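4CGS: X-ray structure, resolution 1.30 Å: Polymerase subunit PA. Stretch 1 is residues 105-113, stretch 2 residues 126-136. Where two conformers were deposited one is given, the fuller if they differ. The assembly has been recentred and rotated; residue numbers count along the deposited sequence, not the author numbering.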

# COMPACT_ATOMS: atom_id res chain seq x y z
N PRO A 105 -3.58 2.65 -10.87
CA PRO A 105 -2.92 3.25 -12.04
C PRO A 105 -3.98 4.23 -12.63
O PRO A 105 -5.02 3.76 -13.10
N ASP A 106 -3.77 5.55 -12.62
CA ASP A 106 -4.92 6.35 -12.60
C ASP A 106 -4.53 7.72 -12.94
O ASP A 106 -3.89 8.42 -12.15
N ASN A 107 -4.97 8.16 -14.11
CA ASN A 107 -5.18 9.59 -14.24
C ASN A 107 -6.53 9.72 -13.52
O ASN A 107 -7.53 9.08 -13.96
N GLY A 108 -6.55 10.42 -12.37
CA GLY A 108 -7.84 10.68 -11.69
C GLY A 108 -7.76 10.44 -10.19
O GLY A 108 -6.74 9.94 -9.71
N THR A 109 -8.81 10.89 -9.49
CA THR A 109 -8.95 10.72 -8.05
C THR A 109 -9.90 9.53 -7.75
O THR A 109 -11.02 9.52 -8.22
N PRO A 110 -9.44 8.56 -6.92
CA PRO A 110 -10.26 7.43 -6.58
C PRO A 110 -11.53 7.84 -5.85
O PRO A 110 -11.59 8.78 -5.04
N THR A 111 -12.55 7.04 -6.11
CA THR A 111 -13.85 7.18 -5.46
C THR A 111 -13.96 6.31 -4.19
O THR A 111 -13.53 5.14 -4.19
N ASP A 112 -14.53 6.87 -3.14
CA ASP A 112 -14.81 6.13 -1.92
C ASP A 112 -16.12 5.39 -2.02
O ASP A 112 -17.13 5.91 -2.48
N TYR A 113 -16.09 4.16 -1.53
CA TYR A 113 -17.25 3.29 -1.43
C TYR A 113 -17.32 2.77 -0.02
O TYR A 113 -16.27 2.66 0.64
N LEU A 126 -1.62 6.47 -8.92
CA LEU A 126 -0.21 6.50 -9.26
C LEU A 126 0.31 7.93 -9.40
O LEU A 126 1.47 8.21 -9.14
N SER A 127 -0.57 8.85 -9.84
CA SER A 127 -0.19 10.26 -10.03
C SER A 127 -0.30 11.05 -8.75
O SER A 127 -0.16 12.27 -8.77
N GLY A 128 -0.52 10.39 -7.62
CA GLY A 128 -0.40 11.04 -6.36
C GLY A 128 -1.69 11.62 -5.79
O GLY A 128 -1.69 12.41 -4.83
N GLN A 129 -2.80 11.23 -6.39
CA GLN A 129 -4.11 11.67 -5.90
C GLN A 129 -4.60 10.79 -4.73
O GLN A 129 -4.28 9.63 -4.67
N MET A 130 -5.39 11.38 -3.84
CA MET A 130 -5.92 10.70 -2.70
C MET A 130 -7.43 10.85 -2.69
O MET A 130 -7.95 11.97 -2.89
N SER A 131 -8.19 9.79 -2.39
CA SER A 131 -9.65 9.90 -2.25
C SER A 131 -9.96 10.83 -1.08
O SER A 131 -9.15 11.04 -0.18
N PRO A 132 -11.21 11.35 -1.05
CA PRO A 132 -11.56 12.30 0.04
C PRO A 132 -11.40 11.64 1.42
O PRO A 132 -10.93 12.28 2.37
N ILE A 133 -11.87 10.40 1.60
CA ILE A 133 -11.72 9.73 2.88
C ILE A 133 -10.26 9.45 3.24
O ILE A 133 -9.86 9.59 4.39
N THR A 134 -9.44 9.18 2.24
CA THR A 134 -8.04 8.98 2.43
C THR A 134 -7.38 10.28 2.96
O THR A 134 -6.60 10.25 3.90
N ARG A 135 -7.67 11.39 2.31
CA ARG A 135 -7.10 12.69 2.71
C ARG A 135 -7.49 13.10 4.11
O ARG A 135 -6.75 13.81 4.77
N GLU A 136 -8.67 12.69 4.56
CA GLU A 136 -9.11 13.03 5.87
C GLU A 136 -8.53 12.12 6.94
O GLU A 136 -8.25 12.56 8.05

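An extended segment without regular secondary structure (105-113) lies along a loop that leads into a helix (126-136), and the contact, 553 Å² summed over both sides, is mainly polar, strongest where Asp 112 meets the start of the helix and greasy chiefly at the Pro 105 end. The backbones run in register from Pro 105 beside Leu 126 (CA to CA 5.1 Å), through Thr 109 beside Gln 129 (5.4 Å between CA atoms), to Pro 110 beside Ser 131 (CA to CA 5.0 Å).

Asp 112 points toward the other stretch in the m rotamer (chi1 -61°) and has the largest covered area of any residue here, 80 Å². The Asp 112 carboxylate reaches the N-cap residue and the start of the helix: Asp 112 OD1 accepts from Ser 131 OG at 2.6 Å, and Asp 112 OD2 accepts from Ile 133 N at 2.9 Å, with a nearly straight N-H...O angle of 171°. The second bond satisfies one of the backbone NH groups that a helix leaves free at its N-terminus. Pro 132, with no NH to offer, meets the same oxygen through its ring, CD lying 3.3 Å from Asp 112 OD2. Ile 133 (chi1 m, chi2 m) also points toward stretch 1, its CB 3.5 Å from Asp 112 OD2.

Ser 131 holds the N-cap position. Ser 131 OG, in the p rotamer, gives its proton to Asp 112 and accepts from Thr 134 N at 3.2 Å, the capping bond, and from Thr 134 OG1 at 2.7 Å. The hydroxyl thus links Asp 112 to Thr 134 in the first turn of the helix. Pro 110, buried and with its CB sideways, packs beside it: its carbonyl O is 3.3 Å from Ser 131 CB and receives a CA-H...O contact from Ser 131 CA at 3.6 Å.

In the middle, Thr 109 (m) is sideways, whereas Gln 129 (chi1 m, chi2 off-well at -96°) points toward stretch 1. Thr 109 OG1 and Gln 129 OE1 approach to a very short 2.4 Å; two conformers were deposited for this glutamine. The Thr 109 methyl CG2 sits 3.3 Å from Met 130 O and 3.9 Å from Arg 135 NH1, at the edge of the guanidinium and near its plane. Arg 135 NH1 donates to Met 130 O at 2.8 Å, so the methyl lies beside a hydrogen bond internal to stretch 2. Met 130 itself points away.

Ser 127 (p) points toward stretch 1, with OG 3.2 Å from Asp 106 O. Water 1 bridges the stretches, accepting from Gly 108 N at 2.7 Å and lying 2.8 Å from Ser 127 OG. At Gly 108 an ideal CB would fall 2.8 Å from Asp 106 OD1 and be jammed against the preceding carbonyl.

Leu 126 (chi1 m, chi2 t) closes the far end, its CD1 3.1 Å from Pro 105 CA and 3.4 Å from Pro 105 CB, although the proline's CA-to-CB bond points away overall.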

# COMPACT_ATOMS: atom_id res chain seq x y z
CB PRO A 105 -2.65 2.02 -12.93
CG PRO A 105 -2.67 0.78 -12.03
CD PRO A 105 -3.65 1.17 -10.94
CB ASP A 106 -5.51 6.27 -11.19
CG ASP A 106 -6.92 6.94 -11.05
OD1 ASP A 106 -7.50 7.37 -12.07
OD2 ASP A 106 -7.46 6.98 -9.92
CB ASN A 107 -5.16 10.09 -15.70
CG ASN A 107 -6.55 10.35 -16.27
OD1 ASN A 107 -7.09 9.51 -16.99
ND2 ASN A 107 -7.13 11.51 -15.95
CB THR A 109 -9.49 11.97 -7.33
OG1 THR A 109 -8.67 13.08 -7.77
CG2 THR A 109 -9.46 11.87 -5.79
CB PRO A 110 -9.39 6.62 -5.65
CG PRO A 110 -7.98 6.99 -6.07
CD PRO A 110 -8.07 8.44 -6.33
CB THR A 111 -14.96 6.74 -6.44
OG1 THR A 111 -14.81 7.42 -7.70
CG2 THR A 111 -16.45 7.02 -5.84
CB ASP A 112 -14.80 7.03 -0.69
CG ASP A 112 -13.45 7.68 -0.48
OD1 ASP A 112 -12.44 6.93 -0.41
OD2 ASP A 112 -13.40 8.94 -0.41
CB TYR A 113 -17.21 2.17 -2.47
CG TYR A 113 -17.30 2.67 -3.91
CD1 TYR A 113 -18.47 3.22 -4.41
CD2 TYR A 113 -16.17 2.63 -4.77
CE1 TYR A 113 -18.52 3.73 -5.70
CE2 TYR A 113 -16.26 3.08 -6.09
CZ TYR A 113 -17.44 3.65 -6.51
OH TYR A 113 -17.56 4.18 -7.79
CB LEU A 126 0.13 5.67 -10.54
CG LEU A 126 0.01 4.14 -10.57
CD1 LEU A 126 0.18 3.56 -11.99
CD2 LEU A 126 0.93 3.43 -9.57
CB SER A 127 -1.06 10.89 -11.11
OG SER A 127 -2.37 10.82 -10.73
CB GLN A 129 -5.18 11.68 -7.02
CG GLN A 129 -4.78 12.61 -8.14
CD GLN A 129 -5.43 13.95 -7.96
OE1 GLN A 129 -6.59 14.13 -8.31
NE2 GLN A 129 -4.72 14.88 -7.36
CB MET A 130 -5.39 11.29 -1.39
CG MET A 130 -3.92 11.13 -1.19
SD MET A 130 -3.26 12.16 0.17
CE MET A 130 -3.55 13.93 -0.51
CB SER A 131 -10.30 8.58 -2.00
OG SER A 131 -10.17 8.14 -0.68
CB PRO A 132 -13.01 12.61 -0.28
CG PRO A 132 -13.06 12.57 -1.79
CD PRO A 132 -12.17 11.43 -2.18
CB ILE A 133 -12.48 8.40 2.94
CG1 ILE A 133 -13.99 8.73 3.07
CG2 ILE A 133 -11.97 7.47 4.09
CD1 ILE A 133 -14.41 8.98 4.51
CB THR A 134 -7.38 8.53 1.13
OG1 THR A 134 -8.01 7.33 0.73
CG2 THR A 134 -5.90 8.33 1.27
CB ARG A 135 -7.56 13.81 1.72
CG ARG A 135 -7.21 13.55 0.31
CD ARG A 135 -7.64 14.73 -0.49
NE ARG A 135 -9.03 15.07 -0.57
CZ ARG A 135 -9.81 15.01 -1.66
NH1 ARG A 135 -9.50 14.33 -2.77
NH2 ARG A 135 -11.02 15.58 -1.58
CB GLU A 136 -10.64 12.96 5.92
CG GLU A 136 -11.23 13.19 7.29
CD GLU A 136 -11.05 14.61 7.82
OE1 GLU A 136 -11.19 15.57 7.02
OE2 GLU A 136 -10.78 14.75 9.06
O HOH W 1 -4.47 12.08 -12.14